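Local coordinates for protein TetR family transcriptional regulator (Mycobacterium smegmatis, PDB 5XS9) that probably binds operator DNA as a dimeric TetR-type repressor and regulates the transcription of biotin-related genes, at residues L24-L29 against A39-F44; L69-Q74 against A119-V124; A81-L86 against V145-R150. All blocks are in the same frame, centred on the assembly; numbering follows the deposited sequence.

Contact 1 (L24-L29 against A39-F44)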
loop_
_atom_site.group_PDB
_atom_site.type_symbol
_atom_site.label_atom_id
_atom_site.label_comp_id
_atom_site.label_asym_id
_atom_site.label_seq_id
_atom_site.Cartn_x
_atom_site.Cartn_y
_atom_site.Cartn_z
ATOM N N LEU A 24 -15.741 -10.650 -3.725
ATOM C CA LEU A 24 -15.727 -11.542 -2.570
ATOM C C LEU A 24 -16.586 -10.964 -1.468
ATOM O O LEU A 24 -16.113 -10.170 -0.668
ATOM C CB LEU A 24 -14.341 -11.760 -2.032
ATOM C CG LEU A 24 -14.213 -12.653 -0.815
ATOM C CD1 LEU A 24 -14.816 -14.032 -1.070
ATOM C CD2 LEU A 24 -12.738 -12.762 -0.506
ATOM N N THR A 25 -17.841 -11.388 -1.452
ATOM C CA THR A 25 -18.819 -11.006 -0.419
ATOM C C THR A 25 -19.415 -12.262 0.160
ATOM O O THR A 25 -19.331 -13.303 -0.457
ATOM C CB THR A 25 -19.983 -10.179 -0.998
ATOM O OG1 THR A 25 -20.715 -10.980 -1.932
ATOM C CG2 THR A 25 -19.476 -8.895 -1.694
ATOM N N MET A 26 -20.016 -12.146 1.340
ATOM C CA MET A 26 -20.661 -13.260 1.976
ATOM C C MET A 26 -21.841 -13.773 1.116
ATOM O O MET A 26 -22.047 -15.001 0.991
ATOM C CB MET A 26 -21.080 -12.872 3.399
ATOM C CG MET A 26 -19.891 -12.625 4.358
ATOM S SD MET A 26 -19.173 -14.152 4.957
ATOM C CE MET A 26 -20.185 -14.800 6.272
ATOM N N ARG A 27 -22.598 -12.863 0.502
ATOM C CA ARG A 27 -23.725 -13.318 -0.361
ATOM C C ARG A 27 -23.197 -14.052 -1.595
ATOM O O ARG A 27 -23.730 -15.081 -1.947
ATOM C CB ARG A 27 -24.685 -12.197 -0.752
ATOM C CG ARG A 27 -24.149 -11.232 -1.792
ATOM C CD ARG A 27 -25.021 -9.995 -1.962
ATOM N NE ARG A 27 -24.252 -8.878 -2.538
ATOM C CZ ARG A 27 -23.346 -8.140 -1.881
ATOM N NH1 ARG A 27 -23.026 -8.378 -0.596
ATOM N NH2 ARG A 27 -22.739 -7.145 -2.510
ATOM N N ARG A 28 -22.103 -13.578 -2.197
ATOM C CA ARG A 28 -21.540 -14.311 -3.355
ATOM C C ARG A 28 -20.977 -15.676 -2.960
ATOM O O ARG A 28 -21.129 -16.663 -3.671
ATOM C CB ARG A 28 -20.435 -13.473 -4.040
ATOM C CG ARG A 28 -19.747 -14.189 -5.196
ATOM C CD ARG A 28 -20.644 -14.184 -6.391
ATOM N NE ARG A 28 -20.073 -14.958 -7.485
ATOM C CZ ARG A 28 -19.458 -14.454 -8.555
ATOM N NH1 ARG A 28 -19.274 -13.133 -8.734
ATOM N NH2 ARG A 28 -19.017 -15.297 -9.479
ATOM N N LEU A 29 -20.321 -15.719 -1.807
ATOM C CA LEU A 29 -19.730 -16.949 -1.324
ATOM C C LEU A 29 -20.850 -17.982 -1.114
ATOM O O LEU A 29 -20.683 -19.139 -1.484
ATOM C CB LEU A 29 -19.016 -16.703 0.013
ATOM C CG LEU A 29 -18.238 -17.871 0.606
ATOM C CD1 LEU A 29 -17.245 -18.546 -0.379
ATOM C CD2 LEU A 29 -17.585 -17.337 1.859
ATOM N N ALA A 39 -25.786 -19.913 6.686
ATOM C CA ALA A 39 -24.846 -20.956 7.046
ATOM C C ALA A 39 -23.430 -20.405 7.207
ATOM O O ALA A 39 -22.630 -20.997 7.904
ATOM C CB ALA A 39 -24.793 -22.059 5.973
ATOM N N LEU A 40 -23.082 -19.339 6.487
ATOM C CA LEU A 40 -21.702 -18.832 6.543
ATOM C C LEU A 40 -21.460 -18.135 7.844
ATOM O O LEU A 40 -20.300 -18.079 8.374
ATOM C CB LEU A 40 -21.483 -17.866 5.394
ATOM C CG LEU A 40 -21.626 -18.438 3.998
ATOM C CD1 LEU A 40 -21.289 -17.325 3.058
ATOM C CD2 LEU A 40 -20.734 -19.621 3.737
ATOM N N TYR A 41 -22.526 -17.581 8.411
ATOM C CA TYR A 41 -22.391 -16.847 9.655
ATOM C C TYR A 41 -22.103 -17.739 10.896
ATOM O O TYR A 41 -21.925 -17.233 12.006
ATOM C CB TYR A 41 -23.545 -15.892 9.842
ATOM C CG TYR A 41 -23.462 -14.755 8.851
ATOM C CD1 TYR A 41 -24.158 -14.808 7.635
ATOM C CD2 TYR A 41 -22.591 -13.698 9.053
ATOM C CE1 TYR A 41 -24.058 -13.797 6.691
ATOM C CE2 TYR A 41 -22.481 -12.687 8.112
ATOM C CZ TYR A 41 -23.241 -12.729 6.931
ATOM O OH TYR A 41 -23.147 -11.713 5.995
ATOM N N TRP A 42 -22.054 -19.044 10.677
ATOM C CA TRP A 42 -21.627 -19.992 11.680
ATOM C C TRP A 42 -20.110 -20.059 11.673
ATOM O O TRP A 42 -19.545 -20.475 12.640
ATOM C CB TRP A 42 -22.263 -21.385 11.429
ATOM C CG TRP A 42 -23.682 -21.410 11.846
ATOM C CD1 TRP A 42 -24.757 -21.179 11.064
ATOM C CD2 TRP A 42 -24.181 -21.592 13.171
ATOM N NE1 TRP A 42 -25.911 -21.212 11.809
ATOM C CE2 TRP A 42 -25.585 -21.490 13.105
ATOM C CE3 TRP A 42 -23.582 -21.853 14.405
ATOM C CZ2 TRP A 42 -26.402 -21.617 14.226
ATOM C CZ3 TRP A 42 -24.402 -21.997 15.527
ATOM C CH2 TRP A 42 -25.800 -21.877 15.419
ATOM N N HIS A 43 -19.471 -19.628 10.589
ATOM C CA HIS A 43 -18.017 -19.679 10.475
ATOM C C HIS A 43 -17.375 -18.332 10.573
ATOM O O HIS A 43 -16.275 -18.257 11.042
ATOM C CB HIS A 43 -17.650 -20.296 9.153
ATOM C CG HIS A 43 -18.073 -21.707 9.050
ATOM N ND1 HIS A 43 -17.469 -22.703 9.782
ATOM C CD2 HIS A 43 -19.074 -22.292 8.361
ATOM C CE1 HIS A 43 -18.045 -23.854 9.502
ATOM N NE2 HIS A 43 -19.015 -23.634 8.637
ATOM N N PHE A 44 -18.044 -17.277 10.086
ATOM C CA PHE A 44 -17.539 -15.929 10.174
ATOM C C PHE A 44 -18.625 -15.012 10.560
ATOM O O PHE A 44 -19.702 -15.079 9.999
ATOM C CB PHE A 44 -17.022 -15.519 8.811
ATOM C CG PHE A 44 -16.017 -16.475 8.240
ATOM C CD1 PHE A 44 -14.758 -16.584 8.817
ATOM C CD2 PHE A 44 -16.324 -17.249 7.137
ATOM C CE1 PHE A 44 -13.827 -17.453 8.297
ATOM C CE2 PHE A 44 -15.397 -18.112 6.623
ATOM C CZ PHE A 44 -14.159 -18.211 7.211
#

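Contact 2 (L69-Q74 against A119-V124)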
loop_
_atom_site.group_PDB
_atom_site.type_symbol
_atom_site.label_atom_id
_atom_site.label_comp_id
_atom_site.label_asym_id
_atom_site.label_seq_id
_atom_site.Cartn_x
_atom_site.Cartn_y
_atom_site.Cartn_z
ATOM N N LEU A 69 19.658 -18.779 9.001
ATOM C CA LEU A 69 20.237 -17.672 8.278
ATOM C C LEU A 69 20.700 -16.505 9.174
ATOM O O LEU A 69 20.197 -16.252 10.243
ATOM C CB LEU A 69 19.269 -17.202 7.181
ATOM C CG LEU A 69 18.908 -18.224 6.050
ATOM C CD1 LEU A 69 17.674 -17.758 5.330
ATOM C CD2 LEU A 69 20.007 -18.406 4.985
ATOM N N ALA A 70 21.700 -15.814 8.679
ATOM C CA ALA A 70 22.111 -14.548 9.205
ATOM C C ALA A 70 20.923 -13.535 9.079
ATOM O O ALA A 70 20.049 -13.673 8.210
ATOM C CB ALA A 70 23.356 -14.111 8.477
ATOM N N TRP A 71 20.865 -12.544 9.969
ATOM C CA TRP A 71 19.670 -11.718 10.068
ATOM C C TRP A 71 19.334 -11.024 8.727
ATOM O O TRP A 71 18.158 -10.962 8.386
ATOM C CB TRP A 71 19.727 -10.704 11.234
ATOM C CG TRP A 71 20.715 -9.626 11.137
ATOM C CD1 TRP A 71 22.006 -9.582 11.686
ATOM C CD2 TRP A 71 20.561 -8.394 10.396
ATOM N NE1 TRP A 71 22.605 -8.380 11.341
ATOM C CE2 TRP A 71 21.729 -7.636 10.583
ATOM C CE3 TRP A 71 19.524 -7.851 9.652
ATOM C CZ2 TRP A 71 21.896 -6.366 10.035
ATOM C CZ3 TRP A 71 19.716 -6.534 9.082
ATOM C CH2 TRP A 71 20.880 -5.857 9.261
ATOM N N ARG A 72 20.321 -10.557 8.002
ATOM C CA ARG A 72 20.075 -9.933 6.695
ATOM C C ARG A 72 19.292 -10.828 5.747
ATOM O O ARG A 72 18.297 -10.413 5.110
ATOM C CB ARG A 72 21.385 -9.448 6.021
ATOM C CG ARG A 72 22.066 -8.306 6.758
ATOM C CD ARG A 72 23.429 -8.051 6.146
ATOM N NE ARG A 72 24.109 -6.872 6.679
ATOM C CZ ARG A 72 24.757 -6.824 7.855
ATOM N NH1 ARG A 72 24.799 -7.861 8.685
ATOM N NH2 ARG A 72 25.327 -5.697 8.237
ATOM N N GLU A 73 19.720 -12.080 5.703
ATOM C CA GLU A 73 19.141 -13.067 4.835
ATOM C C GLU A 73 17.807 -13.514 5.375
ATOM O O GLU A 73 16.884 -13.801 4.632
ATOM C CB GLU A 73 20.126 -14.269 4.639
ATOM C CG GLU A 73 21.178 -14.051 3.554
ATOM C CD GLU A 73 22.199 -12.916 3.779
ATOM O OE1 GLU A 73 22.272 -11.965 2.910
ATOM O OE2 GLU A 73 22.933 -12.963 4.810
ATOM N N GLN A 74 17.615 -13.516 6.670
ATOM C CA GLN A 74 16.277 -13.718 7.152
ATOM C C GLN A 74 15.231 -12.693 6.638
ATOM O O GLN A 74 14.049 -13.050 6.359
ATOM C CB GLN A 74 16.213 -13.628 8.690
ATOM C CG GLN A 74 17.018 -14.732 9.429
ATOM C CD GLN A 74 17.103 -14.501 10.917
ATOM O OE1 GLN A 74 16.185 -14.004 11.555
ATOM N NE2 GLN A 74 18.252 -14.878 11.486
ATOM N N ALA A 119 15.502 -7.768 13.289
ATOM C CA ALA A 119 15.821 -6.346 13.657
ATOM C C ALA A 119 16.649 -6.295 14.944
ATOM O O ALA A 119 17.590 -5.529 15.080
ATOM C CB ALA A 119 14.564 -5.525 13.803
ATOM N N ARG A 120 16.332 -7.176 15.862
ATOM C CA ARG A 120 17.020 -7.216 17.163
ATOM C C ARG A 120 18.479 -7.682 16.996
ATOM O O ARG A 120 19.406 -7.076 17.552
ATOM C CB ARG A 120 16.138 -8.067 18.115
ATOM C CG ARG A 120 16.580 -8.114 19.540
ATOM C CD ARG A 120 15.833 -9.199 20.335
ATOM N NE ARG A 120 14.591 -8.628 20.807
ATOM C CZ ARG A 120 13.364 -8.844 20.310
ATOM N NH1 ARG A 120 13.132 -9.691 19.304
ATOM N NH2 ARG A 120 12.341 -8.170 20.840
ATOM N N ALA A 121 18.733 -8.646 16.090
ATOM C CA ALA A 121 20.097 -9.026 15.779
ATOM C C ALA A 121 20.883 -7.902 15.143
ATOM O O ALA A 121 22.106 -7.788 15.273
ATOM C CB ALA A 121 20.126 -10.294 14.887
ATOM N N ALA A 122 20.186 -7.102 14.342
ATOM C CA ALA A 122 20.805 -5.980 13.688
ATOM C C ALA A 122 21.196 -4.863 14.665
ATOM O O ALA A 122 22.045 -3.989 14.352
ATOM C CB ALA A 122 19.839 -5.414 12.651
ATOM N N GLY A 123 20.562 -4.849 15.834
ATOM C CA GLY A 123 20.940 -3.866 16.841
ATOM C C GLY A 123 19.839 -2.879 17.187
ATOM O O GLY A 123 20.089 -2.010 17.980
ATOM N N VAL A 124 18.665 -2.986 16.566
ATOM C CA VAL A 124 17.567 -2.173 16.883
ATOM C C VAL A 124 17.183 -2.446 18.343
ATOM O O VAL A 124 17.068 -3.574 18.770
ATOM C CB VAL A 124 16.356 -2.387 15.881
ATOM C CG1 VAL A 124 15.176 -1.533 16.245
ATOM C CG2 VAL A 124 16.719 -1.984 14.465
#

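Contact 3 (A81-L86 against V145-R150)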
loop_
_atom_site.group_PDB
_atom_site.type_symbol
_atom_site.label_atom_id
_atom_site.label_comp_id
_atom_site.label_asym_id
_atom_site.label_seq_id
_atom_site.Cartn_x
_atom_site.Cartn_y
_atom_site.Cartn_z
ATOM N N ALA A 81 9.282 -14.355 0.323
ATOM C CA ALA A 81 8.212 -15.384 0.407
ATOM C C ALA A 81 6.893 -14.702 0.570
ATOM O O ALA A 81 5.874 -15.138 0.015
ATOM C CB ALA A 81 8.443 -16.352 1.557
ATOM N N LEU A 82 6.882 -13.585 1.310
ATOM C CA LEU A 82 5.657 -12.862 1.492
ATOM C C LEU A 82 5.149 -12.234 0.170
ATOM O O LEU A 82 3.982 -12.364 -0.183
ATOM C CB LEU A 82 5.828 -11.808 2.612
ATOM C CG LEU A 82 4.692 -10.826 2.715
ATOM C CD1 LEU A 82 3.360 -11.433 3.124
ATOM C CD2 LEU A 82 5.061 -9.737 3.698
ATOM N N ARG A 83 6.028 -11.534 -0.552
ATOM C CA ARG A 83 5.607 -10.962 -1.817
ATOM C C ARG A 83 5.077 -12.043 -2.803
ATOM O O ARG A 83 4.068 -11.872 -3.486
ATOM C CB ARG A 83 6.777 -10.235 -2.436
ATOM C CG ARG A 83 6.519 -9.841 -3.898
ATOM C CD ARG A 83 7.529 -8.849 -4.297
ATOM N NE ARG A 83 7.534 -8.655 -5.731
ATOM C CZ ARG A 83 8.333 -9.263 -6.591
ATOM N NH1 ARG A 83 9.229 -10.131 -6.197
ATOM N NH2 ARG A 83 8.234 -8.983 -7.883
ATOM N N ASP A 84 5.791 -13.155 -2.879
ATOM C CA ASP A 84 5.386 -14.248 -3.783
ATOM C C ASP A 84 3.985 -14.775 -3.415
ATOM O O ASP A 84 3.107 -14.949 -4.298
ATOM C CB ASP A 84 6.458 -15.360 -3.836
ATOM C CG ASP A 84 7.695 -14.974 -4.755
ATOM O OD1 ASP A 84 7.724 -14.017 -5.641
ATOM O OD2 ASP A 84 8.684 -15.693 -4.575
ATOM N N ALA A 85 3.706 -14.913 -2.129
ATOM C CA ALA A 85 2.359 -15.321 -1.733
ATOM C C ALA A 85 1.300 -14.302 -2.103
ATOM O O ALA A 85 0.220 -14.663 -2.599
ATOM C CB ALA A 85 2.299 -15.691 -0.277
ATOM N N LEU A 86 1.596 -13.008 -1.969
ATOM C CA LEU A 86 0.631 -12.022 -2.318
ATOM C C LEU A 86 0.366 -12.011 -3.831
ATOM O O LEU A 86 -0.772 -11.831 -4.288
ATOM C CB LEU A 86 1.066 -10.603 -1.887
ATOM C CG LEU A 86 1.392 -10.414 -0.404
ATOM C CD1 LEU A 86 2.116 -9.086 -0.147
ATOM C CD2 LEU A 86 0.130 -10.585 0.445
ATOM N N VAL A 145 1.165 -3.950 -3.595
ATOM C CA VAL A 145 -0.065 -3.387 -4.054
ATOM C C VAL A 145 0.159 -2.640 -5.366
ATOM O O VAL A 145 -0.648 -2.749 -6.282
ATOM C CB VAL A 145 -0.716 -2.435 -2.980
ATOM C CG1 VAL A 145 -1.907 -1.705 -3.571
ATOM C CG2 VAL A 145 -1.146 -3.235 -1.731
ATOM N N ASP A 146 1.210 -1.841 -5.453
ATOM C CA ASP A 146 1.451 -1.044 -6.623
ATOM C C ASP A 146 1.768 -1.965 -7.830
ATOM O O ASP A 146 1.192 -1.808 -8.921
ATOM C CB ASP A 146 2.614 -0.125 -6.347
ATOM C CG ASP A 146 3.002 0.753 -7.551
ATOM O OD1 ASP A 146 2.422 1.796 -7.737
ATOM O OD2 ASP A 146 3.921 0.404 -8.297
ATOM N N GLU A 147 2.624 -2.954 -7.598
ATOM C CA GLU A 147 3.035 -3.931 -8.649
ATOM C C GLU A 147 1.840 -4.724 -9.227
ATOM O O GLU A 147 1.632 -4.841 -10.425
ATOM C CB GLU A 147 4.101 -4.854 -8.074
ATOM C CG GLU A 147 4.567 -5.975 -8.992
ATOM C CD GLU A 147 5.583 -6.875 -8.303
ATOM O OE1 GLU A 147 5.544 -7.081 -7.061
ATOM O OE2 GLU A 147 6.416 -7.382 -9.022
ATOM N N GLN A 148 1.003 -5.202 -8.358
ATOM C CA GLN A 148 -0.129 -6.017 -8.732
ATOM C C GLN A 148 -1.255 -5.214 -9.358
ATOM O O GLN A 148 -1.880 -5.677 -10.323
ATOM C CB GLN A 148 -0.517 -6.820 -7.498
ATOM C CG GLN A 148 -1.613 -7.805 -7.632
ATOM C CD GLN A 148 -1.656 -8.699 -6.413
ATOM O OE1 GLN A 148 -1.801 -8.222 -5.263
ATOM N NE2 GLN A 148 -1.554 -9.995 -6.643
ATOM N N SER A 149 -1.503 -3.982 -8.903
ATOM C CA SER A 149 -2.381 -3.168 -9.626
ATOM C C SER A 149 -1.902 -2.967 -11.062
ATOM O O SER A 149 -2.706 -2.997 -11.976
ATOM C CB SER A 149 -2.488 -1.751 -9.061
ATOM O OG SER A 149 -2.879 -1.917 -7.759
ATOM N N ARG A 150 -0.657 -2.621 -11.232
ATOM C CA ARG A 150 -0.126 -2.429 -12.573
ATOM C C ARG A 150 -0.202 -3.675 -13.458
ATOM O O ARG A 150 -0.606 -3.573 -14.589
ATOM C CB ARG A 150 1.268 -1.859 -12.526
ATOM C CG ARG A 150 1.242 -0.434 -11.978
ATOM C CD ARG A 150 2.574 0.288 -12.125
ATOM N NE ARG A 150 3.441 0.054 -11.028
ATOM C CZ ARG A 150 4.467 -0.819 -11.025
ATOM N NH1 ARG A 150 4.802 -1.532 -12.122
ATOM N NH2 ARG A 150 5.175 -1.004 -9.887
#

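Contact 1 (L24-L29 against A39-F44)
Met-26 reaches from the first turn of helix 26-33 into the segment around Leu-40, Tyr-41 and Phe-44. Its CB lies 3.5 Å from OH of Tyr-41, and CG stays near the same hydroxyl. The chain then bends at both chi2 and chi3, near -79° each. SD sits obliquely above the tyrosine ring, 5.1 Å from its centroid, a Met-aromatic contact. The bend at chi3 brings the methyl CE over the middle of that ring, 3.7 Å from the centroid, as a CH-pi contact. CE also presses on CB of Leu-40 at 3.4 Å, a close fit for two carbons. It meets CB of Phe-44 more loosely, at 4.1 Å. Leu-40 runs past Met-26 the other way, and its CD1 packs on CB of Leu-29 at 3.9 Å. Thr-25 is the N-cap of the helix: its OG1 accepts from N of Arg-28 at 3.0 Å. The contact lies in the helix-turn-helix region of the TetR family, which as in relatives probably binds DNA. Helix 5-19 meets Phe-44 through Val-8. Helix 47-58 covers Leu-29 and Phe-44 through Leu-50.

Contact 2 (L69-Q74 against A119-V124)
Trp-71 lays one face of its indole on Ala-122, where the start of helix 71-87 meets the end of helix 106-122 in the helical C-terminal domain of a TetR-type regulator. CB of Ala-122 sits over the six-membered ring, 3.4 Å from its centroid and 9° off the normal, a CH-pi contact over the face. On the same side, CB of Ala-121 lies by the CB end of the indole, 3.7 Å from CB of Trp-71. The chi1 of Trp-71 is 67°, which places CG between the backbone N and the carbonyl carbon and lays the ring across the two alanines. On the opposite face of the indole lies Arg-72. Its CG is over the rim, and CZ2 of Trp-71 lies over the centre of its guanidinium, 3.5 Å from that plane. The indole is thus held between arginine and alanine. Ala-186 of helix 170-186 also touches Trp-71. Helix 106-122 ends at Gly-123 in a Schellman motif, with a phi of 116°. In the first turn of helix 71-87, NE2 of Gln-74 donates back to O of Leu-69 at 2.7 Å, from above the carbonyl plane.

Contact 3 (A81-L86 against V145-R150)
A buried salt bridge joins helix 71-87 to helix 129-155 in the helical C-terminal domain. Arg-83 and Glu-147 form it, and Arg-83 grips the carboxylate side-on. Its NE donates to OE1 of Glu-147 at 2.9 Å, and its NH2 donates to OE2 of Glu-147 at 2.7 Å. Both bonds are nearly straight, with an N-H...O angle of 168° each. Each oxygen uses its syn lone pair. The guanidinium and carboxylate planes are only 5° apart, so the two groups meet edge to edge and two bonds fix their rotation. Both chains are extended. In Arg-83, CG is anti to the backbone N (chi1 168°), which carries the charged end out to the other helix. The two side chains approach at about a right angle and join at their ends. The paired charges probably keep both groups ionised although they are buried. The third nitrogen of Arg-83, NH1, has a weak hydrogen bond to Thr-171.

A second link joins the next residue of helix 129-155 to a point about one turn later on helix 71-87. NE2 of Gln-148 donates to the backbone O of Leu-86 at 3.1 Å, with the donor tilted from the carbonyl plane. OE1 of the same amide accepts from N of Ala-93, so the amide ties the last part of helix 71-87 to the start of helix 92-101.

Helix 92-101 covers the Leu-86 side of the contact between helices 71-87 and 129-155, with Ala-93 and Val-96 against Leu-86, while Tyr-138 of the second subunit packs on Asp-146 and Arg-150 of helix 129-155.

In the fold
Contact 1 belongs to the helix-turn-helix region, and contacts 2 and 3 to the C-terminal domain. The centres of contacts 1 and 2 are about 41 Å apart, on opposite sides of the chain's centre. Contact 3 is the most central, about 8 Å from it. Contacts 2 and 3 share helix 71-87: contact 2 uses its start and contact 3 its later turns, and they pair it with the successive helices 106-122 and 129-155. Contact 1 is mostly buried and apolar, built on methionine and an aromatic ring. Contact 2 is only partly buried and sets an indole on small alanines. Contact 3 is buried but polar, joined by a salt bridge and a hydrogen bond from a side-chain amide to a backbone carbonyl.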